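Local coordinates for protein tyrosyl-DNA phosphodiesterase 2 (Danio rerio, PDB 4F1H) that belongs to the endonuclease/exonuclease/phosphatase family of the DNase I-like clan, and here holds bound DNA with a magnesium ion nearby, at residues F60-G63 / Y68-G71; E85-P90 / R96-A101; S115-C120 / T128-V133. All blocks are in the same frame, centred on the assembly; numbering follows the deposited sequence. Where two conformers were deposited one is given.

Contact 1 of 3, residues F60-G63 / Y68-G71; sequences FFEG and YFTG
The contact closes the turn end of the beta hairpin formed by strands 58-62 and 69-75, at one edge of a mixed sheet; Glu62 and Gly71 form an antiparallel non-hydrogen-bonded pair with CA atoms 4.3 Å apart. One step nearer the turn, Gly63 N donates to Thr70 O over 2.8 Å, with an N-H...O angle of 155°. The donor lies above the carbonyl plane. The same oxygen also receives a CA-H...O contact from Glu62 CA at 3.6 Å, while Gly71 CA makes a tighter one to Phe61 O at 3.1 Å. Gly71 has no side chain, consistent with so short an approach. Gly63 too is without one, and its CA lies 3.9 Å from Thr70 OG1.

Among side chains the main meeting is Glu62 with Phe69. With chi1 at 43°, Phe69 CG sits between its own backbone N and carbonyl carbon, and the ring is carried across toward Glu62. Glu62 OE2 comes to 3.7 Å from Phe69 CE1, and carboxylate and ring planes are only 9° apart. The carboxylate has its stronger partner elsewhere, because OE1 forms a salt bridge with Lys52.

Helix 45-54 covers this side through Val48 against Glu62 and Pro45 against Phe69. Beyond the hairpin, strand 37-43 pairs with 69-75 through backbone bonds from Leu43 to Phe69 and Leu40 to Gly71, leaving 58-62 outermost within the chain.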
loop_
_atom_site.group_PDB
_atom_site.type_symbol
_atom_site.label_atom_id
_atom_site.label_comp_id
_atom_site.label_asym_id
_atom_site.label_seq_id
_atom_site.Cartn_x
_atom_site.Cartn_y
_atom_site.Cartn_z
ATOM N N PHE B 60 3.532 -30.825 14.050
ATOM C CA PHE B 60 2.758 -30.226 12.941
ATOM C C PHE B 60 1.431 -29.641 13.449
ATOM O O PHE B 60 0.721 -30.302 14.226
ATOM C CB PHE B 60 2.378 -31.318 11.950
ATOM C CG PHE B 60 3.469 -31.705 10.997
ATOM C CD1 PHE B 60 4.558 -32.445 11.429
ATOM C CD2 PHE B 60 3.370 -31.370 9.652
ATOM C CE1 PHE B 60 5.572 -32.816 10.548
ATOM C CE2 PHE B 60 4.375 -31.758 8.753
ATOM C CZ PHE B 60 5.481 -32.478 9.214
ATOM N N PHE B 61 1.075 -28.433 12.986
ATOM C CA PHE B 61 -0.273 -27.881 13.170
ATOM C C PHE B 61 -0.810 -27.565 11.797
ATOM O O PHE B 61 -0.105 -26.983 10.988
ATOM C CB PHE B 61 -0.199 -26.619 14.014
ATOM C CG PHE B 61 0.188 -26.904 15.422
ATOM C CD1 PHE B 61 -0.789 -27.275 16.353
ATOM C CD2 PHE B 61 1.533 -26.941 15.798
ATOM C CE1 PHE B 61 -0.431 -27.628 17.663
ATOM C CE2 PHE B 61 1.902 -27.291 17.107
ATOM C CZ PHE B 61 0.920 -27.645 18.040
ATOM N N GLU B 62 -2.059 -27.939 11.535
ATOM C CA GLU B 62 -2.641 -27.752 10.201
ATOM C C GLU B 62 -3.839 -26.806 10.260
ATOM O O GLU B 62 -4.600 -26.796 11.254
ATOM C CB GLU B 62 -3.046 -29.130 9.618
ATOM C CG GLU B 62 -1.848 -30.116 9.400
ATOM C CD GLU B 62 -2.293 -31.596 9.140
ATOM O OE1 GLU B 62 -1.592 -32.519 9.641
ATOM O OE2 GLU B 62 -3.313 -31.817 8.440
ATOM N N GLY B 63 -4.026 -26.001 9.204
ATOM C CA GLY B 63 -5.067 -24.981 9.209
ATOM C C GLY B 63 -6.457 -25.442 8.836
ATOM O O GLY B 63 -7.424 -24.686 8.987
ATOM N N TYR B 68 -7.346 -27.607 0.688
ATOM C CA TYR B 68 -5.926 -27.229 0.862
ATOM C C TYR B 68 -5.853 -26.220 1.988
ATOM O O TYR B 68 -6.828 -25.508 2.277
ATOM C CB TYR B 68 -5.318 -26.652 -0.444
ATOM C CG TYR B 68 -5.964 -25.358 -0.873
ATOM C CD1 TYR B 68 -7.113 -25.369 -1.681
ATOM C CD2 TYR B 68 -5.426 -24.129 -0.506
ATOM C CE1 TYR B 68 -7.731 -24.170 -2.064
ATOM C CE2 TYR B 68 -6.044 -22.905 -0.901
ATOM C CZ TYR B 68 -7.179 -22.950 -1.675
ATOM O OH TYR B 68 -7.787 -21.773 -2.063
ATOM N N PHE B 69 -4.697 -26.133 2.651
ATOM C CA PHE B 69 -4.641 -25.365 3.893
ATOM C C PHE B 69 -3.188 -25.100 4.272
ATOM O O PHE B 69 -2.241 -25.625 3.642
ATOM C CB PHE B 69 -5.348 -26.145 5.022
ATOM C CG PHE B 69 -5.010 -27.605 5.035
ATOM C CD1 PHE B 69 -3.847 -28.050 5.691
ATOM C CD2 PHE B 69 -5.825 -28.536 4.374
ATOM C CE1 PHE B 69 -3.488 -29.413 5.694
ATOM C CE2 PHE B 69 -5.475 -29.924 4.379
ATOM C CZ PHE B 69 -4.317 -30.347 5.039
ATOM N N THR B 70 -2.999 -24.330 5.330
ATOM C CA THR B 70 -1.651 -23.924 5.761
ATOM C C THR B 70 -1.164 -24.881 6.840
ATOM O O THR B 70 -1.947 -25.725 7.323
ATOM C CB THR B 70 -1.701 -22.525 6.355
ATOM O OG1 THR B 70 -2.649 -22.518 7.447
ATOM C CG2 THR B 70 -2.148 -21.505 5.243
ATOM N N GLY B 71 0.110 -24.777 7.226
ATOM C CA GLY B 71 0.603 -25.543 8.361
ATOM C C GLY B 71 1.753 -24.807 9.022
ATOM O O GLY B 71 2.360 -23.951 8.400
#

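Contact 2 of 3, residues E85-P90 / R96-A101; sequences EIICFP and RNLLIA
Leu98 O is gripped by two neighbours on the opposite strand: Ile87 N donates to it over 2.8 Å, in the carbonyl plane and with an N-H...O angle of 167°, and Ile86 CA adds a CA-H...O contact at 3.3 Å. The return bond, Leu98 N to Ile87 O, is also in the carbonyl plane, and Glu85 and Ile100 bind each other through a second reciprocal pair of N-H...O bonds. These bonds define the antiparallel beta hairpin of strands 80-88 and 97-105, whose segment axes run 160° apart.

On the face bearing Ile86, Asn97 and Leu99, the two branches of Ile86 divide the work. With chi1 at -70°, CG2 rests 3.6 Å from Asn97 ND2, while CG1 meets Leu99 CD1. The Asn97 amide has its polar partner elsewhere, as ND2 donates to Gly63 O. The other face holds Glu85, Ile87, Leu98 and Ile100; there Ile87 CG1 touches Ile100 CD1 at 3.8 Å, and strand 108-114 adds Met113 and Tyr111.

Where the strands part, Phe89 lays one ring face against the backbone of Asn97, whose CA stands 3.6 Å above it, offset toward the rim. A water bridges the gap, accepting from Phe89 N at 3.0 Å and donating to Arg96 O at 2.7 Å. The Arg96 side chain leads away from the hairpin: its NH2 bonds Tyr68 OH and Ser119 OG, its NH1 bonds His116 O, and the chain packs on a thymine base of the bound DNA.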
loop_
_atom_site.group_PDB
_atom_site.type_symbol
_atom_site.label_atom_id
_atom_site.label_comp_id
_atom_site.label_asym_id
_atom_site.label_seq_id
_atom_site.Cartn_x
_atom_site.Cartn_y
_atom_site.Cartn_z
ATOM N N GLU B 85 -4.133 -21.385 17.806
ATOM C CA GLU B 85 -5.525 -21.068 17.494
ATOM C C GLU B 85 -5.643 -20.686 16.040
ATOM O O GLU B 85 -4.639 -20.396 15.364
ATOM C CB GLU B 85 -6.064 -19.921 18.343
ATOM C CG GLU B 85 -5.399 -18.603 18.067
ATOM C CD GLU B 85 -5.851 -17.562 19.065
ATOM O OE1 GLU B 85 -5.010 -17.104 19.872
ATOM O OE2 GLU B 85 -7.058 -17.243 19.069
ATOM N N ILE B 86 -6.877 -20.742 15.544
ATOM C CA ILE B 86 -7.145 -20.354 14.164
ATOM C C ILE B 86 -8.139 -19.234 14.180
ATOM O O ILE B 86 -9.217 -19.350 14.805
ATOM C CB ILE B 86 -7.690 -21.534 13.352
ATOM C CG1 ILE B 86 -6.555 -22.573 13.154
ATOM C CG2 ILE B 86 -8.226 -21.021 12.014
ATOM C CD1 ILE B 86 -6.948 -23.876 12.454
ATOM N N ILE B 87 -7.796 -18.138 13.512
ATOM C CA ILE B 87 -8.734 -17.006 13.428
ATOM C C ILE B 87 -9.366 -17.133 12.041
ATOM O O ILE B 87 -8.661 -17.214 11.039
ATOM C CB ILE B 87 -8.005 -15.641 13.513
ATOM C CG1 ILE B 87 -7.115 -15.514 14.778
ATOM C CG2 ILE B 87 -9.017 -14.484 13.442
ATOM C CD1 ILE B 87 -7.849 -15.691 16.071
ATOM N N CYS B 88 -10.695 -17.187 12.002
ATOM C CA CYS B 88 -11.465 -17.284 10.765
ATOM C C CYS B 88 -11.482 -15.932 10.038
ATOM O O CYS B 88 -11.443 -14.875 10.682
ATOM C CB CYS B 88 -12.887 -17.741 11.145
ATOM S SG CYS B 88 -14.185 -17.404 9.938
ATOM N N PHE B 89 -11.481 -15.953 8.699
ATOM C CA PHE B 89 -11.634 -14.729 7.894
ATOM C C PHE B 89 -13.086 -14.804 7.391
ATOM O O PHE B 89 -13.394 -15.596 6.515
ATOM C CB PHE B 89 -10.697 -14.791 6.661
ATOM C CG PHE B 89 -9.246 -14.548 6.938
ATOM C CD1 PHE B 89 -8.817 -13.853 8.058
ATOM C CD2 PHE B 89 -8.289 -15.057 6.044
ATOM C CE1 PHE B 89 -7.443 -13.635 8.299
ATOM C CE2 PHE B 89 -6.923 -14.835 6.237
ATOM C CZ PHE B 89 -6.485 -14.137 7.386
ATOM N N PRO B 90 -14.009 -14.031 7.983
ATOM C CA PRO B 90 -15.449 -14.252 7.757
ATOM C C PRO B 90 -15.905 -14.185 6.299
ATOM O O PRO B 90 -16.854 -14.893 5.937
ATOM C CB PRO B 90 -16.110 -13.124 8.558
ATOM C CG PRO B 90 -15.100 -12.739 9.588
ATOM C CD PRO B 90 -13.737 -12.986 8.978
ATOM N N ARG B 96 -9.588 -19.375 3.488
ATOM C CA ARG B 96 -8.374 -18.845 4.088
ATOM C C ARG B 96 -8.606 -18.476 5.556
ATOM O O ARG B 96 -9.754 -18.188 6.001
ATOM C CB ARG B 96 -7.874 -17.638 3.287
ATOM C CG ARG B 96 -7.776 -17.950 1.774
ATOM C CD ARG B 96 -6.935 -19.220 1.492
ATOM N NE ARG B 96 -6.951 -19.598 0.067
ATOM C CZ ARG B 96 -6.261 -18.967 -0.890
ATOM N NH1 ARG B 96 -5.527 -17.921 -0.596
ATOM N NH2 ARG B 96 -6.348 -19.372 -2.152
ATOM N N ASN B 97 -7.518 -18.510 6.322
ATOM C CA ASN B 97 -7.620 -18.222 7.737
ATOM C C ASN B 97 -6.259 -17.798 8.269
ATOM O O ASN B 97 -5.268 -17.683 7.511
ATOM C CB ASN B 97 -8.204 -19.417 8.522
ATOM C CG ASN B 97 -7.445 -20.727 8.314
ATOM O OD1 ASN B 97 -6.225 -20.749 7.961
ATOM N ND2 ASN B 97 -8.161 -21.847 8.497
ATOM N N LEU B 98 -6.196 -17.544 9.566
ATOM C CA LEU B 98 -4.924 -17.164 10.185
ATOM C C LEU B 98 -4.590 -18.211 11.235
ATOM O O LEU B 98 -5.340 -18.381 12.179
ATOM C CB LEU B 98 -5.090 -15.771 10.814
ATOM C CG LEU B 98 -3.896 -15.200 11.549
ATOM C CD1 LEU B 98 -2.647 -15.128 10.633
ATOM C CD2 LEU B 98 -4.232 -13.814 12.087
ATOM N N LEU B 99 -3.476 -18.930 11.059
ATOM C CA LEU B 99 -3.072 -19.995 11.995
ATOM C C LEU B 99 -1.969 -19.441 12.889
ATOM O O LEU B 99 -0.967 -18.910 12.388
ATOM C CB LEU B 99 -2.563 -21.200 11.183
ATOM C CG LEU B 99 -1.864 -22.357 11.922
ATOM C CD1 LEU B 99 -2.756 -23.019 13.010
ATOM C CD2 LEU B 99 -1.372 -23.391 10.870
ATOM N N ILE B 100 -2.146 -19.528 14.210
ATOM C CA ILE B 100 -1.225 -18.906 15.164
ATOM C C ILE B 100 -0.756 -20.000 16.103
ATOM O O ILE B 100 -1.569 -20.763 16.599
ATOM C CB ILE B 100 -1.978 -17.837 15.987
ATOM C CG1 ILE B 100 -2.383 -16.666 15.077
ATOM C CG2 ILE B 100 -1.107 -17.346 17.174
ATOM C CD1 ILE B 100 -3.415 -15.719 15.661
ATOM N N ALA B 101 0.559 -20.101 16.330
ATOM C CA ALA B 101 1.127 -20.993 17.362
ATOM C C ALA B 101 1.991 -20.153 18.274
ATOM O O ALA B 101 2.871 -19.425 17.809
ATOM C CB ALA B 101 1.959 -22.131 16.747
HETATM O O HOH W 1 -11.770 -18.763 7.663
#

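Contact 3 of 3, residues S115-C120 / T128-V133; sequences SHLESC and TKQLRV. With nucleotides of chain A.
The irregular loop 115-120 passes alongside helix segment 128-133 with the CA atoms of Leu117 and Gln130 6.7 Å apart, the closest CA pair of the two segments, so the amide of Gln130 must span the gap. Its chain, extended beyond CG, presents both polar atoms to Glu118. Gln130 OE1 accepts from the backbone N of Glu118 at 2.9 Å with an N-H...O angle of 161°, and Gln130 NE2 donates to Glu118 OE1 at 2.8 Å. The second bond leaves nearly in the amide plane but reaches the carboxylate from above its plane, the two planes being 77° apart. The Glu118 side chain bends at chi2 (83°), which brings its carboxylate to the amide. Leu117 runs antiparallel to the Gln130 side chain, its CD2 3.8 Å from Gln130 CB, while its other branch, CD1, meets Leu131 CB at 4.1 Å.

The far side of the loop faces the DNA of chain A. His116 NE2 donates in the plane of its ring to OP3 of nucleotide DT1 over 2.8 Å, and Ser119 OG donates to the same oxygen over 2.7 Å. Cys120 CA comes to 3.4 Å from OP2 of DG2.

Both Glu118 oxygens have further partners, OE1 in Thr92 OG1 and OE2 in Gln93 N, while Gln130 NE2 also binds Glu126 OE2. Asn154 ND2 holds Leu117 O from another loop. With a donor on one amide atom and acceptors on the other, the Gln130 amide has one sensible flip. Its paired bonds tie down Glu118, which lies in the chain between His116 and Ser119, and are consistent with holding in place the loop that carries both phosphate-binding residues.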
loop_
_atom_site.group_PDB
_atom_site.type_symbol
_atom_site.label_atom_id
_atom_site.label_comp_id
_atom_site.label_asym_id
_atom_site.label_seq_id
_atom_site.Cartn_x
_atom_site.Cartn_y
_atom_site.Cartn_z
ATOM N N SER B 115 -0.634 -17.413 7.008
ATOM C CA SER B 115 -1.871 -17.378 6.261
ATOM C C SER B 115 -1.514 -17.449 4.783
ATOM O O SER B 115 -0.358 -17.198 4.367
ATOM C CB SER B 115 -2.651 -16.095 6.585
ATOM O OG SER B 115 -3.933 -16.126 5.957
ATOM N N HIS B 116 -2.495 -17.841 3.986
ATOM C CA HIS B 116 -2.404 -17.774 2.540
ATOM C C HIS B 116 -3.516 -16.789 2.202
ATOM O O HIS B 116 -4.711 -17.174 2.186
ATOM C CB HIS B 116 -2.688 -19.175 2.002
ATOM C CG HIS B 116 -2.644 -19.297 0.514
ATOM N ND1 HIS B 116 -3.059 -20.441 -0.130
ATOM C CD2 HIS B 116 -2.163 -18.471 -0.445
ATOM C CE1 HIS B 116 -2.878 -20.306 -1.433
ATOM N NE2 HIS B 116 -2.342 -19.116 -1.655
ATOM N N LEU B 117 -3.184 -15.506 2.007
ATOM C CA LEU B 117 -4.251 -14.517 1.820
ATOM C C LEU B 117 -4.903 -14.727 0.454
ATOM O O LEU B 117 -4.310 -15.282 -0.477
ATOM C CB LEU B 117 -3.730 -13.062 1.873
ATOM C CG LEU B 117 -3.052 -12.630 3.182
ATOM C CD1 LEU B 117 -2.779 -11.096 3.198
ATOM C CD2 LEU B 117 -3.855 -13.009 4.427
ATOM N N GLU B 118 -6.167 -14.309 0.376
ATOM C CA GLU B 118 -7.026 -14.572 -0.797
ATOM C C GLU B 118 -6.245 -14.376 -2.110
ATOM O O GLU B 118 -5.560 -13.343 -2.294
ATOM C CB GLU B 118 -8.184 -13.574 -0.765
ATOM C CG GLU B 118 -9.454 -14.071 -1.477
ATOM C CD GLU B 118 -10.292 -14.963 -0.586
ATOM O OE1 GLU B 118 -9.787 -15.418 0.497
ATOM O OE2 GLU B 118 -11.481 -15.210 -0.940
ATOM N N SER B 119 -6.352 -15.361 -2.993
ATOM C CA SER B 119 -5.564 -15.421 -4.234
ATOM C C SER B 119 -6.265 -14.668 -5.374
ATOM O O SER B 119 -7.499 -14.471 -5.360
ATOM C CB SER B 119 -5.371 -16.871 -4.678
ATOM O OG SER B 119 -4.682 -17.632 -3.669
ATOM N N CYS B 120 -5.446 -14.259 -6.347
ATOM C CA CYS B 120 -5.838 -13.643 -7.628
ATOM C C CYS B 120 -5.788 -12.125 -7.620
ATOM O O CYS B 120 -6.185 -11.454 -6.658
ATOM C CB CYS B 120 -7.221 -14.124 -8.161
ATOM S SG CYS B 120 -7.429 -15.928 -8.271
ATOM N N THR B 128 -7.103 -7.421 1.120
ATOM C CA THR B 128 -6.693 -6.359 2.034
ATOM C C THR B 128 -7.525 -6.377 3.336
ATOM O O THR B 128 -7.003 -6.040 4.397
ATOM C CB THR B 128 -6.659 -4.980 1.353
ATOM O OG1 THR B 128 -7.932 -4.736 0.741
ATOM C CG2 THR B 128 -5.566 -4.947 0.288
ATOM N N LYS B 129 -8.787 -6.805 3.282
ATOM C CA LYS B 129 -9.521 -7.003 4.555
ATOM C C LYS B 129 -8.818 -8.031 5.447
ATOM O O LYS B 129 -8.716 -7.854 6.670
ATOM C CB LYS B 129 -10.949 -7.470 4.312
ATOM C CG LYS B 129 -11.798 -6.471 3.553
ATOM C CD LYS B 129 -13.212 -7.033 3.399
ATOM C CE LYS B 129 -14.046 -6.154 2.474
ATOM N NZ LYS B 129 -15.465 -6.616 2.416
ATOM N N GLN B 130 -8.309 -9.096 4.828
ATOM C CA GLN B 130 -7.551 -10.108 5.579
ATOM C C GLN B 130 -6.242 -9.540 6.078
ATOM O O GLN B 130 -5.853 -9.781 7.210
ATOM C CB GLN B 130 -7.321 -11.358 4.695
ATOM C CG GLN B 130 -8.607 -12.047 4.287
ATOM C CD GLN B 130 -8.369 -13.134 3.254
ATOM O OE1 GLN B 130 -7.219 -13.366 2.872
ATOM N NE2 GLN B 130 -9.437 -13.768 2.776
ATOM N N LEU B 131 -5.532 -8.765 5.245
ATOM C CA LEU B 131 -4.300 -8.154 5.701
ATOM C C LEU B 131 -4.562 -7.286 6.928
ATOM O O LEU B 131 -3.778 -7.292 7.883
ATOM C CB LEU B 131 -3.645 -7.320 4.596
ATOM C CG LEU B 131 -2.451 -6.505 5.058
ATOM C CD1 LEU B 131 -1.222 -7.418 5.386
ATOM C CD2 LEU B 131 -2.092 -5.589 3.877
ATOM N N ARG B 132 -5.686 -6.557 6.936
ATOM C CA ARG B 132 -5.968 -5.743 8.128
ATOM C C ARG B 132 -6.099 -6.593 9.388
ATOM O O ARG B 132 -5.578 -6.204 10.449
ATOM C CB ARG B 132 -7.251 -4.928 7.931
ATOM C CG ARG B 132 -7.099 -3.821 6.932
ATOM C CD ARG B 132 -8.444 -3.093 6.850
ATOM N NE ARG B 132 -8.443 -2.164 5.730
ATOM C CZ ARG B 132 -7.915 -0.948 5.787
ATOM N NH1 ARG B 132 -7.362 -0.516 6.922
ATOM N NH2 ARG B 132 -7.951 -0.160 4.715
ATOM N N VAL B 133 -6.739 -7.759 9.269
ATOM C CA VAL B 133 -6.879 -8.689 10.402
ATOM C C VAL B 133 -5.501 -9.175 10.858
ATOM O O VAL B 133 -5.218 -9.197 12.070
ATOM C CB VAL B 133 -7.805 -9.874 10.073
ATOM C CG1 VAL B 133 -7.742 -10.945 11.180
ATOM C CG2 VAL B 133 -9.228 -9.390 9.890
ATOM O OP3 DT A 1 -2.128 -18.121 -4.270
ATOM P P DT A 1 -0.938 -18.107 -5.177
ATOM O OP1 DT A 1 -0.165 -19.338 -5.243
ATOM O OP2 DT A 1 0.065 -17.060 -4.774
ATOM O "O5'" DT A 1 -1.482 -17.654 -6.595
ATOM C "C5'" DT A 1 -0.617 -17.845 -7.727
ATOM C "C4'" DT A 1 -1.397 -17.386 -8.942
ATOM O "O4'" DT A 1 -2.369 -18.432 -9.219
ATOM C "C3'" DT A 1 -2.177 -16.075 -8.781
ATOM O "O3'" DT A 1 -2.250 -15.421 -10.062
ATOM C "C2'" DT A 1 -3.569 -16.545 -8.367
ATOM C "C1'" DT A 1 -3.684 -17.834 -9.180
ATOM N N1 DT A 1 -4.677 -18.805 -8.635
ATOM C C2 DT A 1 -5.763 -19.131 -9.426
ATOM O O2 DT A 1 -5.956 -18.644 -10.551
ATOM N N3 DT A 1 -6.628 -20.022 -8.846
ATOM C C4 DT A 1 -6.527 -20.627 -7.597
ATOM O O4 DT A 1 -7.380 -21.437 -7.187
ATOM C C5 DT A 1 -5.355 -20.230 -6.836
ATOM C C7 DT A 1 -5.133 -20.767 -5.455
ATOM C C6 DT A 1 -4.488 -19.357 -7.370
ATOM P P DG A 2 -2.616 -13.877 -10.163
ATOM O OP1 DG A 2 -2.082 -13.177 -8.963
ATOM O OP2 DG A 2 -4.067 -13.728 -10.556
ATOM O "O5'" DG A 2 -1.845 -13.408 -11.485
ATOM C "C5'" DG A 2 -0.429 -13.549 -11.494
ATOM C "C4'" DG A 2 0.106 -12.427 -12.361
ATOM O "O4'" DG A 2 -0.159 -12.757 -13.758
ATOM C "C3'" DG A 2 -0.463 -11.037 -12.119
ATOM O "O3'" DG A 2 0.698 -10.202 -12.041
ATOM C "C2'" DG A 2 -1.270 -10.749 -13.389
ATOM C "C1'" DG A 2 -0.490 -11.556 -14.421
ATOM N N9 DG A 2 -1.247 -11.965 -15.598
ATOM C C8 DG A 2 -2.404 -12.747 -15.660
ATOM N N7 DG A 2 -2.823 -12.943 -16.908
ATOM C C5 DG A 2 -1.873 -12.235 -17.689
ATOM C C6 DG A 2 -1.779 -12.049 -19.099
ATOM O O6 DG A 2 -2.529 -12.506 -19.960
ATOM N N1 DG A 2 -0.680 -11.277 -19.481
ATOM C C2 DG A 2 0.238 -10.757 -18.586
ATOM N N2 DG A 2 1.248 -10.027 -19.094
ATOM N N3 DG A 2 0.147 -10.896 -17.264
ATOM C C4 DG A 2 -0.908 -11.664 -16.895
#

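Contacts 1 and 2 are both hairpin ends, yet they belong to different sheets: 60-63/68-71 to the six-strand one, 85-90/96-101 to the seven-strand one. Contact 1 is largely buried, with a single cross-strand hydrogen bond and glycines at two of the close positions; contact 2 is larger, partly exposed, and carries four backbone bonds with aliphatic packing on both faces. Contact 3 is buried and joins a loop to a helix, relying on one glutamine amide that binds a backbone N-H and a carboxylate. Gly63 O with Asn97 ND2, and Tyr68 OH with Arg96 NH2, join contacts 1 and 2 across the sheets; Asn97 O, bonded to Ser115 OG, ties contact 2 to contact 3, whose loop reaches the DNA.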